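Local coordinates for protein endonuclease III (Geobacillus stearothermophilus, PDB 1ORN) that is a DNA glycosylase with an iron-sulfur cluster that probably removes damaged bases from DNA in base excision repair, at residues I10-D15 and L205-E210; R189-A194 and S201-H206; N32-L37 and G106-D111; I38-S43 and N127-V132. All coordinates share one frame; numbering follows the deposited sequence.

Contact 1: residues I10-D15 and L205-E210. With SF4 (iron/sulfur cluster), chain F.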
loop_
_atom_site.group_PDB
_atom_site.type_symbol
_atom_site.label_atom_id
_atom_site.label_comp_id
_atom_site.label_asym_id
_atom_site.label_seq_id
_atom_site.Cartn_x
_atom_site.Cartn_y
_atom_site.Cartn_z
ATOM N N ILE C 10 18.058 -3.285 -12.387
ATOM C CA ILE C 10 16.854 -3.190 -11.572
ATOM C C ILE C 10 16.565 -4.548 -10.938
ATOM O O ILE C 10 16.191 -4.626 -9.767
ATOM C CB ILE C 10 15.644 -2.729 -12.420
ATOM C CG1 ILE C 10 15.917 -1.329 -12.975
ATOM C CG2 ILE C 10 14.371 -2.731 -11.571
ATOM C CD1 ILE C 10 14.811 -0.784 -13.860
ATOM N N ARG C 11 16.745 -5.618 -11.706
ATOM C CA ARG C 11 16.508 -6.960 -11.182
ATOM C C ARG C 11 17.527 -7.264 -10.085
ATOM O O ARG C 11 17.241 -8.008 -9.146
ATOM C CB ARG C 11 16.606 -8.003 -12.299
ATOM C CG ARG C 11 15.521 -7.872 -13.364
ATOM C CD ARG C 11 15.620 -8.976 -14.409
ATOM N N TYR C 12 18.712 -6.678 -10.212
ATOM C CA TYR C 12 19.780 -6.862 -9.235
ATOM C C TYR C 12 19.374 -6.190 -7.928
ATOM O O TYR C 12 19.591 -6.733 -6.842
ATOM C CB TYR C 12 21.070 -6.228 -9.758
ATOM C CG TYR C 12 22.235 -6.303 -8.800
ATOM C CD1 TYR C 12 23.093 -7.403 -8.795
ATOM C CD2 TYR C 12 22.477 -5.275 -7.893
ATOM C CE1 TYR C 12 24.165 -7.471 -7.909
ATOM C CE2 TYR C 12 23.540 -5.335 -7.006
ATOM C CZ TYR C 12 24.379 -6.432 -7.017
ATOM O OH TYR C 12 25.434 -6.484 -6.134
ATOM N N CYS C 13 18.788 -5.001 -8.048
ATOM C CA CYS C 13 18.335 -4.234 -6.894
ATOM C C CYS C 13 17.243 -4.975 -6.143
ATOM O O CYS C 13 17.265 -5.052 -4.919
ATOM C CB CYS C 13 17.794 -2.870 -7.336
ATOM S SG CYS C 13 19.060 -1.706 -7.864
ATOM N N LEU C 14 16.287 -5.514 -6.890
ATOM C CA LEU C 14 15.180 -6.250 -6.296
ATOM C C LEU C 14 15.664 -7.529 -5.624
ATOM O O LEU C 14 15.140 -7.921 -4.582
ATOM C CB LEU C 14 14.141 -6.579 -7.365
ATOM C CG LEU C 14 13.479 -5.338 -7.975
ATOM C CD1 LEU C 14 12.524 -5.760 -9.078
ATOM C CD2 LEU C 14 12.749 -4.560 -6.886
ATOM N N ASP C 15 16.664 -8.173 -6.220
ATOM C CA ASP C 15 17.221 -9.402 -5.662
ATOM C C ASP C 15 17.873 -9.119 -4.310
ATOM O O ASP C 15 17.815 -9.944 -3.396
ATOM C CB ASP C 15 18.245 -9.997 -6.624
ATOM N N LEU C 205 24.267 1.103 -2.879
ATOM C CA LEU C 205 24.935 2.396 -2.980
ATOM C C LEU C 205 25.781 2.465 -4.257
ATOM O O LEU C 205 25.858 3.512 -4.897
ATOM C CB LEU C 205 25.846 2.612 -1.763
ATOM C CG LEU C 205 26.118 4.030 -1.243
ATOM C CD1 LEU C 205 27.433 4.010 -0.468
ATOM C CD2 LEU C 205 26.195 5.037 -2.373
ATOM N N HIS C 206 26.399 1.343 -4.627
ATOM C CA HIS C 206 27.267 1.277 -5.809
ATOM C C HIS C 206 26.602 1.572 -7.153
ATOM O O HIS C 206 27.285 1.687 -8.173
ATOM C CB HIS C 206 27.950 -0.090 -5.899
ATOM C CG HIS C 206 27.029 -1.198 -6.305
ATOM N ND1 HIS C 206 26.196 -1.839 -5.415
ATOM C CD2 HIS C 206 26.804 -1.772 -7.511
ATOM C CE1 HIS C 206 25.498 -2.761 -6.053
ATOM N NE2 HIS C 206 25.847 -2.741 -7.327
ATOM N N LEU C 207 25.279 1.681 -7.170
ATOM C CA LEU C 207 24.579 1.979 -8.414
ATOM C C LEU C 207 23.470 3.005 -8.216
ATOM O O LEU C 207 22.729 3.309 -9.149
ATOM C CB LEU C 207 23.999 0.699 -9.034
ATOM C CG LEU C 207 23.073 -0.237 -8.242
ATOM C CD1 LEU C 207 21.857 0.507 -7.706
ATOM C CD2 LEU C 207 22.632 -1.377 -9.157
ATOM N N CYS C 208 23.364 3.550 -7.007
ATOM C CA CYS C 208 22.314 4.518 -6.721
ATOM C C CYS C 208 22.703 5.981 -6.917
ATOM O O CYS C 208 23.616 6.488 -6.265
ATOM C CB CYS C 208 21.793 4.320 -5.298
ATOM S SG CYS C 208 20.411 5.397 -4.908
ATOM N N ARG C 209 21.988 6.658 -7.811
ATOM C CA ARG C 209 22.237 8.067 -8.101
ATOM C C ARG C 209 21.963 8.933 -6.877
ATOM O O ARG C 209 22.695 9.886 -6.601
ATOM C CB ARG C 209 21.364 8.521 -9.265
ATOM N N GLU C 210 20.902 8.599 -6.148
ATOM C CA GLU C 210 20.515 9.338 -4.951
ATOM C C GLU C 210 21.516 9.114 -3.817
ATOM O O GLU C 210 21.918 10.060 -3.135
ATOM C CB GLU C 210 19.123 8.894 -4.493
ATOM C CG GLU C 210 18.622 9.590 -3.241
ATOM C CD GLU C 210 18.277 11.041 -3.485
ATOM O OE1 GLU C 210 18.004 11.762 -2.503
ATOM O OE2 GLU C 210 18.275 11.457 -4.663
HETATM FE FE1 SF4 F . 20.413 2.833 -0.676
HETATM FE FE2 SF4 F . 18.177 4.451 -0.728
HETATM FE FE3 SF4 F . 20.590 5.406 -0.070
HETATM FE FE4 SF4 F . 20.062 4.630 -2.609
HETATM S S1 SF4 F . 19.126 6.421 -1.526
HETATM S S2 SF4 F . 21.920 4.338 -1.467
HETATM S S3 SF4 F . 18.645 2.958 -2.213
HETATM S S4 SF4 F . 19.453 3.939 1.129
#
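The backbones approach where Cys13 CA lies 8.9 Å from Leu207 CA, so helix 7-20 meets the turn ahead of helix 209-215 through side chains alone. No hydrogen bond crosses between 10-15 and 205-210. Tyr12 and His206 reach out from opposite directions. The phenol ring swings out with CG anti to the backbone N (chi1 177°). Its CE2 then comes to the edge of the imidazole, near the imidazole plane, 3.4 Å from His206 CE1. The two ring planes stand at 89°, but the approach to the tyrosine ring is oblique. Leu207 packs beside this pair. Its CG lies above one face of the His206 ring, offset toward the rim. The two methyls divide their partners: Leu207 CD1 touches Cys13 SG at 3.6 Å, and Leu207 CD2 faces Tyr12 CD2 at 4.1 Å. Across the contact, Cys13 SG meets methyls of Leu207. Cys208 is a cluster ligand: its SG binds the iron FE4 at 2.5 Å. The same residue is the N-cap of helix 209-215, and its side chain caps a backbone N there. Glu210 adds its CG to the cluster wall, 3.6 Å from the sulfide S1. Around the contact, Leu152 of helix 143-152 is touched by Cys13, Leu207 and Cys208. Leu14 packs on Thr180 and Met184 of helix 177-191.

Contact 2: residues R189-A194 and S201-H206; sequences RYHCKA and SCPLLH. With SF4 (iron/sulfur cluster), chain F; nucleotides of chain B.
Metal binding joins the two segments, and His191 meets Cys202 directly beside the cluster. Cys192 SG binds the iron FE2 at 2.4 Å, and Cys202 SG binds FE1 at 2.3 Å. Hydrogen bonds add to this grip. His191 NE2 gives a weak bond to Cys202 SG at 3.5 Å, bent to 144° at the hydrogen. Leu204 N gives the same sulfur a straighter bond of 3.4 Å, within the type I turn from Cys202 to Leu205. Two N-H groups therefore point at one iron-bound thiolate, which may temper its charge. The van der Waals contacts centre on the imidazole. With CG anti to its own backbone N (chi1 -170°), the ring presents its edge to Cys202, and NE2 lies 3.5 Å from Cys202 CB. Pro203 CD approaches the ring obliquely, 4.2 Å from His191 NE2. Replacing His191 by an alanine would probably leave the Cys202 sulfur without one of its N-H donors and open a gap beside the cluster. Farther along, Ala194 CB touches O3' of deoxycytidine 5 of chain B at 3.5 Å. Phe187 of helix 177-191 packs on Cys192, Cys202 and Leu204, while His191 and Pro203 rest on Met20 of helix 7-20.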
loop_
_atom_site.group_PDB
_atom_site.type_symbol
_atom_site.label_atom_id
_atom_site.label_comp_id
_atom_site.label_asym_id
_atom_site.label_seq_id
_atom_site.Cartn_x
_atom_site.Cartn_y
_atom_site.Cartn_z
ATOM N N ARG C 189 10.519 1.611 3.973
ATOM C CA ARG C 189 10.060 1.900 5.329
ATOM C C ARG C 189 11.163 1.803 6.375
ATOM O O ARG C 189 11.278 2.659 7.255
ATOM C CB ARG C 189 8.922 0.945 5.711
ATOM C CG ARG C 189 8.347 1.168 7.110
ATOM C CD ARG C 189 7.125 0.283 7.339
ATOM N NE ARG C 189 6.018 0.680 6.471
ATOM C CZ ARG C 189 5.104 -0.153 5.986
ATOM N NH1 ARG C 189 5.152 -1.444 6.277
ATOM N NH2 ARG C 189 4.136 0.308 5.207
ATOM N N TYR C 190 11.993 0.777 6.249
ATOM C CA TYR C 190 13.049 0.527 7.224
ATOM C C TYR C 190 14.488 0.824 6.823
ATOM O O TYR C 190 15.370 0.846 7.682
ATOM C CB TYR C 190 12.955 -0.925 7.673
ATOM C CG TYR C 190 11.622 -1.265 8.287
ATOM C CD1 TYR C 190 11.250 -0.739 9.525
ATOM C CD2 TYR C 190 10.723 -2.099 7.624
ATOM C CE1 TYR C 190 10.007 -1.036 10.090
ATOM C CE2 TYR C 190 9.477 -2.399 8.177
ATOM C CZ TYR C 190 9.127 -1.864 9.409
ATOM O OH TYR C 190 7.890 -2.144 9.954
ATOM N N HIS C 191 14.736 1.054 5.541
ATOM C CA HIS C 191 16.103 1.305 5.090
ATOM C C HIS C 191 16.244 2.605 4.302
ATOM O O HIS C 191 16.903 3.543 4.748
ATOM C CB HIS C 191 16.572 0.129 4.235
ATOM C CG HIS C 191 18.032 0.155 3.916
ATOM N ND1 HIS C 191 19.006 0.005 4.881
ATOM C CD2 HIS C 191 18.686 0.297 2.738
ATOM C CE1 HIS C 191 20.197 0.052 4.309
ATOM N NE2 HIS C 191 20.031 0.228 3.011
ATOM N N CYS C 192 15.630 2.647 3.121
ATOM C CA CYS C 192 15.677 3.831 2.269
ATOM C C CYS C 192 14.593 4.802 2.720
ATOM O O CYS C 192 13.725 5.204 1.941
ATOM C CB CYS C 192 15.457 3.422 0.808
ATOM S SG CYS C 192 15.824 4.719 -0.388
ATOM N N LYS C 193 14.651 5.177 3.994
ATOM C CA LYS C 193 13.661 6.074 4.575
ATOM C C LYS C 193 13.616 7.453 3.938
ATOM O O LYS C 193 14.610 7.932 3.393
ATOM C CB LYS C 193 13.902 6.195 6.082
ATOM C CG LYS C 193 13.891 4.846 6.801
ATOM C CD LYS C 193 14.097 5.010 8.302
ATOM N N ALA C 194 12.453 8.091 4.014
ATOM C CA ALA C 194 12.269 9.416 3.440
ATOM C C ALA C 194 13.220 10.443 4.060
ATOM O O ALA C 194 13.896 11.178 3.342
ATOM C CB ALA C 194 10.821 9.865 3.614
ATOM N N SER C 201 25.514 2.192 4.581
ATOM C CA SER C 201 25.540 0.739 4.684
ATOM C C SER C 201 24.646 0.059 3.652
ATOM O O SER C 201 24.322 -1.120 3.788
ATOM C CB SER C 201 25.091 0.318 6.080
ATOM O OG SER C 201 23.774 0.780 6.338
ATOM N N CYS C 202 24.255 0.793 2.616
ATOM C CA CYS C 202 23.374 0.233 1.597
ATOM C C CYS C 202 24.086 -0.595 0.530
ATOM O O CYS C 202 25.044 -0.137 -0.094
ATOM C CB CYS C 202 22.575 1.352 0.928
ATOM S SG CYS C 202 21.304 0.734 -0.196
ATOM N N PRO C 203 23.614 -1.833 0.305
ATOM C CA PRO C 203 24.171 -2.766 -0.680
ATOM C C PRO C 203 23.969 -2.305 -2.122
ATOM O O PRO C 203 24.523 -2.893 -3.053
ATOM C CB PRO C 203 23.414 -4.063 -0.398
ATOM C CG PRO C 203 23.030 -3.937 1.047
ATOM C CD PRO C 203 22.597 -2.505 1.131
ATOM N N LEU C 204 23.170 -1.258 -2.300
ATOM C CA LEU C 204 22.885 -0.738 -3.634
ATOM C C LEU C 204 23.522 0.625 -3.869
ATOM O O LEU C 204 23.344 1.230 -4.925
ATOM C CB LEU C 204 21.370 -0.643 -3.842
ATOM C CG LEU C 204 20.608 -1.967 -3.776
ATOM C CD1 LEU C 204 19.110 -1.682 -3.882
ATOM C CD2 LEU C 204 21.066 -2.898 -4.895
ATOM N N LEU C 205 24.267 1.103 -2.879
ATOM C CA LEU C 205 24.935 2.396 -2.980
ATOM C C LEU C 205 25.781 2.465 -4.257
ATOM O O LEU C 205 25.858 3.512 -4.897
ATOM C CB LEU C 205 25.846 2.612 -1.763
ATOM C CG LEU C 205 26.118 4.030 -1.243
ATOM C CD1 LEU C 205 27.433 4.010 -0.468
ATOM C CD2 LEU C 205 26.195 5.037 -2.373
ATOM N N HIS C 206 26.399 1.343 -4.627
ATOM C CA HIS C 206 27.267 1.277 -5.809
ATOM C C HIS C 206 26.602 1.572 -7.153
ATOM O O HIS C 206 27.285 1.687 -8.173
ATOM C CB HIS C 206 27.950 -0.090 -5.899
ATOM C CG HIS C 206 27.029 -1.198 -6.305
ATOM N ND1 HIS C 206 26.196 -1.839 -5.415
ATOM C CD2 HIS C 206 26.804 -1.772 -7.511
ATOM C CE1 HIS C 206 25.498 -2.761 -6.053
ATOM N NE2 HIS C 206 25.847 -2.741 -7.327
HETATM FE FE1 SF4 F . 20.413 2.833 -0.676
HETATM FE FE2 SF4 F . 18.177 4.451 -0.728
HETATM FE FE3 SF4 F . 20.590 5.406 -0.070
HETATM FE FE4 SF4 F . 20.062 4.630 -2.609
HETATM S S1 SF4 F . 19.126 6.421 -1.526
HETATM S S2 SF4 F . 21.920 4.338 -1.467
HETATM S S3 SF4 F . 18.645 2.958 -2.213
HETATM S S4 SF4 F . 19.453 3.939 1.129
ATOM P P DC B 5 9.564 15.131 3.788
ATOM O OP1 DC B 5 10.822 14.756 3.105
ATOM O OP2 DC B 5 8.587 16.014 3.101
ATOM O "O5'" DC B 5 8.821 13.801 4.250
ATOM C "C5'" DC B 5 9.475 12.903 5.135
ATOM C "C4'" DC B 5 8.498 11.913 5.721
ATOM O "O4'" DC B 5 7.671 12.531 6.735
ATOM C "C3'" DC B 5 7.548 11.207 4.748
ATOM O "O3'" DC B 5 7.602 9.809 5.028
ATOM C "C2'" DC B 5 6.181 11.778 5.104
ATOM C "C1'" DC B 5 6.331 12.097 6.587
ATOM N N1 DC B 5 5.450 13.166 7.102
ATOM C C2 DC B 5 4.722 12.937 8.282
ATOM O O2 DC B 5 4.841 11.848 8.863
ATOM N N3 DC B 5 3.907 13.907 8.754
ATOM C C4 DC B 5 3.800 15.065 8.098
ATOM N N4 DC B 5 2.970 15.991 8.593
ATOM C C5 DC B 5 4.533 15.327 6.904
ATOM C C6 DC B 5 5.339 14.360 6.447
#

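Contact 3: residues N32-L37 and G106-D111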
loop_
_atom_site.group_PDB
_atom_site.type_symbol
_atom_site.label_atom_id
_atom_site.label_comp_id
_atom_site.label_asym_id
_atom_site.label_seq_id
_atom_site.Cartn_x
_atom_site.Cartn_y
_atom_site.Cartn_z
ATOM N N ASN C 32 -10.170 -10.983 7.623
ATOM C CA ASN C 32 -10.908 -11.311 6.410
ATOM C C ASN C 32 -10.792 -10.155 5.403
ATOM O O ASN C 32 -10.295 -9.078 5.745
ATOM C CB ASN C 32 -12.375 -11.606 6.750
ATOM C CG ASN C 32 -13.053 -10.454 7.445
ATOM O OD1 ASN C 32 -13.169 -9.365 6.891
ATOM N ND2 ASN C 32 -13.508 -10.686 8.672
ATOM N N PRO C 33 -11.242 -10.369 4.152
ATOM C CA PRO C 33 -11.178 -9.355 3.090
ATOM C C PRO C 33 -11.865 -8.031 3.391
ATOM O O PRO C 33 -11.388 -6.983 2.966
ATOM C CB PRO C 33 -11.800 -10.070 1.889
ATOM C CG PRO C 33 -11.443 -11.515 2.160
ATOM C CD PRO C 33 -11.781 -11.630 3.617
ATOM N N PHE C 34 -12.977 -8.082 4.118
ATOM C CA PHE C 34 -13.709 -6.869 4.468
ATOM C C PHE C 34 -12.888 -6.047 5.446
ATOM O O PHE C 34 -12.770 -4.835 5.298
ATOM C CB PHE C 34 -15.068 -7.210 5.088
ATOM C CG PHE C 34 -15.872 -6.002 5.476
ATOM C CD1 PHE C 34 -16.211 -5.043 4.523
ATOM C CD2 PHE C 34 -16.284 -5.811 6.792
ATOM C CE1 PHE C 34 -16.947 -3.911 4.876
ATOM C CE2 PHE C 34 -17.018 -4.684 7.156
ATOM C CZ PHE C 34 -17.352 -3.731 6.192
ATOM N N GLU C 35 -12.317 -6.703 6.454
ATOM C CA GLU C 35 -11.481 -5.983 7.408
ATOM C C GLU C 35 -10.255 -5.434 6.688
ATOM O O GLU C 35 -9.790 -4.341 7.005
ATOM C CB GLU C 35 -11.030 -6.896 8.553
ATOM C CG GLU C 35 -12.095 -7.134 9.605
ATOM C CD GLU C 35 -11.578 -7.951 10.778
ATOM O OE1 GLU C 35 -12.375 -8.233 11.692
ATOM O OE2 GLU C 35 -10.379 -8.305 10.785
ATOM N N LEU C 36 -9.729 -6.178 5.718
ATOM C CA LEU C 36 -8.558 -5.686 4.994
ATOM C C LEU C 36 -8.939 -4.424 4.223
ATOM O O LEU C 36 -8.221 -3.429 4.264
ATOM C CB LEU C 36 -8.022 -6.719 4.000
ATOM C CG LEU C 36 -6.826 -6.237 3.162
ATOM C CD1 LEU C 36 -5.649 -5.871 4.060
ATOM C CD2 LEU C 36 -6.421 -7.316 2.164
ATOM N N LEU C 37 -10.062 -4.479 3.515
ATOM C CA LEU C 37 -10.506 -3.324 2.730
ATOM C C LEU C 37 -10.620 -2.075 3.589
ATOM O O LEU C 37 -10.114 -1.011 3.218
ATOM C CB LEU C 37 -11.851 -3.612 2.058
ATOM C CG LEU C 37 -12.457 -2.449 1.253
ATOM C CD1 LEU C 37 -11.507 -2.043 0.133
ATOM C CD2 LEU C 37 -13.798 -2.879 0.687
ATOM N N GLY C 106 -23.216 -7.761 -1.014
ATOM C CA GLY C 106 -22.683 -7.648 0.333
ATOM C C GLY C 106 -21.287 -8.190 0.584
ATOM O O GLY C 106 -20.884 -8.344 1.736
ATOM N N GLU C 107 -20.544 -8.471 -0.479
ATOM C CA GLU C 107 -19.197 -9.007 -0.331
ATOM C C GLU C 107 -18.162 -8.157 -1.059
ATOM O O GLU C 107 -18.483 -7.441 -2.003
ATOM C CB GLU C 107 -19.154 -10.443 -0.861
ATOM C CG GLU C 107 -20.009 -11.418 -0.055
ATOM C CD GLU C 107 -20.225 -12.746 -0.762
ATOM O OE1 GLU C 107 -19.231 -13.351 -1.221
ATOM O OE2 GLU C 107 -21.391 -13.189 -0.852
ATOM N N VAL C 108 -16.916 -8.223 -0.599
ATOM C CA VAL C 108 -15.847 -7.475 -1.237
ATOM C C VAL C 108 -15.598 -8.083 -2.615
ATOM O O VAL C 108 -15.310 -9.278 -2.727
ATOM C CB VAL C 108 -14.549 -7.564 -0.412
ATOM C CG1 VAL C 108 -13.405 -6.893 -1.154
ATOM C CG2 VAL C 108 -14.760 -6.921 0.948
ATOM N N PRO C 109 -15.724 -7.278 -3.684
ATOM C CA PRO C 109 -15.491 -7.819 -5.023
ATOM C C PRO C 109 -14.014 -8.161 -5.201
ATOM O O PRO C 109 -13.146 -7.507 -4.623
ATOM C CB PRO C 109 -15.958 -6.687 -5.941
ATOM C CG PRO C 109 -15.659 -5.462 -5.138
ATOM C CD PRO C 109 -16.121 -5.859 -3.749
ATOM N N ARG C 110 -13.735 -9.196 -5.988
ATOM C CA ARG C 110 -12.363 -9.632 -6.212
ATOM C C ARG C 110 -11.702 -8.979 -7.419
ATOM O O ARG C 110 -10.527 -9.215 -7.697
ATOM C CB ARG C 110 -12.326 -11.158 -6.348
ATOM C CG ARG C 110 -12.872 -11.865 -5.116
ATOM C CD ARG C 110 -12.639 -13.372 -5.140
ATOM N NE ARG C 110 -13.064 -13.984 -3.881
ATOM C CZ ARG C 110 -12.884 -15.262 -3.567
ATOM N NH1 ARG C 110 -12.285 -16.083 -4.419
ATOM N NH2 ARG C 110 -13.301 -15.721 -2.393
ATOM N N ASP C 111 -12.459 -8.150 -8.127
ATOM C CA ASP C 111 -11.936 -7.461 -9.302
ATOM C C ASP C 111 -11.365 -6.094 -8.922
ATOM O O ASP C 111 -12.015 -5.311 -8.235
ATOM C CB ASP C 111 -13.043 -7.283 -10.335
ATOM C CG ASP C 111 -12.572 -6.538 -11.557
ATOM O OD1 ASP C 111 -11.755 -7.101 -12.313
ATOM O OD2 ASP C 111 -13.011 -5.386 -11.754
#
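Asn32 OD1 accepts a bond from Glu35 N at 2.8 Å. It is nearly straight, 165° at the hydrogen, with the donor tilted 28° from the carbonyl plane. This N-cap fixes the first turn of helix 33-43, the turn on which Val108 rests. Val108 carries the contact with one methyl. Its CG1 is anti to the backbone N (chi1 175°), which turns CG2 in over the helix start. There Val108 CG2 lies 3.7 Å from Phe34 CA, near the plane of the Phe34 ring and at its edge. It also meets Leu37 CD2 at 4.2 Å, the two side chains sliding past each other in opposite directions. Pro33 CB packs on Val108 CB at 4.4 Å. Leu115 packs on Val108 too. Asp111 is a second N-cap: its OD2 accepts from Glu114 N. The loop 106-111 leads directly into helix 112-115, which with helix 123-134 forms the helix-hairpin-helix motif of this glycosylase family.

Contact 4: residues I38-S43 and N127-V132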
loop_
_atom_site.group_PDB
_atom_site.type_symbol
_atom_site.label_atom_id
_atom_site.label_comp_id
_atom_site.label_asym_id
_atom_site.label_seq_id
_atom_site.Cartn_x
_atom_site.Cartn_y
_atom_site.Cartn_z
ATOM N N ILE C 38 -11.286 -2.184 4.736
ATOM C CA ILE C 38 -11.433 -1.018 5.604
ATOM C C ILE C 38 -10.066 -0.533 6.081
ATOM O O ILE C 38 -9.773 0.667 6.065
ATOM C CB ILE C 38 -12.294 -1.325 6.853
ATOM C CG1 ILE C 38 -13.720 -1.695 6.427
ATOM C CG2 ILE C 38 -12.288 -0.117 7.798
ATOM C CD1 ILE C 38 -14.430 -0.611 5.645
ATOM N N ALA C 39 -9.227 -1.472 6.504
ATOM C CA ALA C 39 -7.899 -1.127 6.991
ATOM C C ALA C 39 -7.035 -0.391 5.960
ATOM O O ALA C 39 -6.361 0.585 6.293
ATOM C CB ALA C 39 -7.178 -2.388 7.476
ATOM N N VAL C 40 -7.068 -0.846 4.712
ATOM C CA VAL C 40 -6.265 -0.221 3.671
ATOM C C VAL C 40 -6.806 1.169 3.339
ATOM O O VAL C 40 -6.035 2.087 3.089
ATOM C CB VAL C 40 -6.214 -1.103 2.404
ATOM C CG1 VAL C 40 -5.374 -0.431 1.316
ATOM C CG2 VAL C 40 -5.582 -2.450 2.756
ATOM N N VAL C 41 -8.124 1.322 3.365
ATOM C CA VAL C 41 -8.719 2.636 3.091
ATOM C C VAL C 41 -8.236 3.617 4.165
ATOM O O VAL C 41 -7.863 4.756 3.864
ATOM C CB VAL C 41 -10.269 2.576 3.112
ATOM C CG1 VAL C 41 -10.861 3.993 3.178
ATOM C CG2 VAL C 41 -10.768 1.880 1.843
ATOM N N LEU C 42 -8.230 3.160 5.413
ATOM C CA LEU C 42 -7.784 3.996 6.529
ATOM C C LEU C 42 -6.277 4.274 6.454
ATOM O O LEU C 42 -5.805 5.313 6.929
ATOM C CB LEU C 42 -8.113 3.314 7.871
ATOM C CG LEU C 42 -9.587 3.152 8.269
ATOM C CD1 LEU C 42 -9.676 2.430 9.608
ATOM C CD2 LEU C 42 -10.254 4.527 8.366
ATOM N N SER C 43 -5.540 3.341 5.853
ATOM C CA SER C 43 -4.085 3.416 5.710
ATOM C C SER C 43 -3.544 4.558 4.851
ATOM O O SER C 43 -2.368 4.914 4.959
ATOM C CB SER C 43 -3.565 2.079 5.156
ATOM O OG SER C 43 -2.166 2.105 4.940
ATOM N N ASN C 127 -5.230 -2.496 -5.524
ATOM C CA ASN C 127 -4.142 -3.447 -5.745
ATOM C C ASN C 127 -3.740 -4.182 -4.471
ATOM O O ASN C 127 -3.455 -5.381 -4.510
ATOM C CB ASN C 127 -2.920 -2.754 -6.348
ATOM C CG ASN C 127 -3.067 -2.525 -7.851
ATOM O OD1 ASN C 127 -3.986 -3.050 -8.478
ATOM N ND2 ASN C 127 -2.157 -1.752 -8.430
ATOM N N VAL C 128 -3.688 -3.475 -3.346
ATOM C CA VAL C 128 -3.329 -4.138 -2.093
ATOM C C VAL C 128 -4.366 -5.196 -1.764
ATOM O O VAL C 128 -4.022 -6.332 -1.422
ATOM C CB VAL C 128 -3.252 -3.148 -0.910
ATOM C CG1 VAL C 128 -3.143 -3.915 0.405
ATOM C CG2 VAL C 128 -2.061 -2.233 -1.084
ATOM N N VAL C 129 -5.638 -4.833 -1.876
ATOM C CA VAL C 129 -6.709 -5.762 -1.564
ATOM C C VAL C 129 -6.719 -7.015 -2.447
ATOM O O VAL C 129 -6.764 -8.133 -1.923
ATOM C CB VAL C 129 -8.088 -5.057 -1.633
ATOM C CG1 VAL C 129 -9.224 -6.071 -1.420
ATOM C CG2 VAL C 129 -8.148 -3.978 -0.561
ATOM N N VAL C 130 -6.660 -6.859 -3.768
ATOM C CA VAL C 130 -6.695 -8.050 -4.616
ATOM C C VAL C 130 -5.470 -8.935 -4.419
ATOM O O VAL C 130 -5.559 -10.162 -4.516
ATOM C CB VAL C 130 -6.835 -7.699 -6.123
ATOM C CG1 VAL C 130 -8.097 -6.887 -6.338
ATOM C CG2 VAL C 130 -5.609 -6.951 -6.622
ATOM N N SER C 131 -4.339 -8.311 -4.115
ATOM C CA SER C 131 -3.092 -9.036 -3.916
ATOM C C SER C 131 -3.044 -9.789 -2.598
ATOM O O SER C 131 -2.786 -10.995 -2.565
ATOM C CB SER C 131 -1.914 -8.064 -3.975
ATOM O OG SER C 131 -0.698 -8.728 -3.677
ATOM N N VAL C 132 -3.293 -9.073 -1.510
ATOM C CA VAL C 132 -3.237 -9.675 -0.186
ATOM C C VAL C 132 -4.417 -10.591 0.120
ATOM O O VAL C 132 -4.230 -11.709 0.601
ATOM C CB VAL C 132 -3.103 -8.559 0.868
ATOM C CG1 VAL C 132 -2.976 -9.180 2.259
ATOM C CG2 VAL C 132 -1.813 -7.841 0.522
#
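Helices 33-43 and 123-134 pass closely here, with Val40 CA 7.6 Å from Val128 CA. Both segments are helical, and their backbone bonds run within each helix. Leu42 N bonds to Ile38 O, for example, and Val132 N to Val128 O. Three valines make the contact. Val40 points at the other helix and is met by Val128 and Val129 from two successive positions. The closest touch is methyl to methyl, Val40 CG2 to Val128 CG1 at 3.7 Å. The other Val40 methyl, CG1, lies 4.1 Å from Val128 CB. The two side chains lie at a slant to one another. Val128 has CG1 anti to its backbone N (chi1 169°), which places that methyl on the side facing Val40. Val129 adds a looser touch, its CG2 being 4.5 Å from Val40 CG2. Other residues continue the apolar layer: Val40 also packs on Leu28, Val128 on Ala140 and Val129 on Leu115. Asn127 and Ser131 of this segment find their polar partners elsewhere: Asn127 bonds to Arg112 and Glu165, and Ser131 to Ser178. All three valines are buried, although the contact comes within about 4 Å of the bound nucleic acid at its nearest atom. With no polar bond between the segments, the fit rests on the shape of branched side chains and on their exclusion from water.

Overall arrangement
The four contacts form two pairs on a chain of helices and loops with no strand. Contacts 1 and 2 have centres 10 Å apart, share Leu205 and His206, and both touch the iron-sulfur cluster. They join helices 7-20 and 177-191 to the cysteine-rich segment near the end of the chain. Contacts 3 and 4 have centres 9 Å apart and both use helix 33-43; along the chain their segments alternate. Contacts 1 and 3 lie on opposite sides of the chain's centre, about 36 Å between centres. Contact 1 spans the other pair in sequence, bringing a helix near the N-terminus against a segment near the C-terminus. The protein thus has a cluster end and a helix-hairpin-helix end.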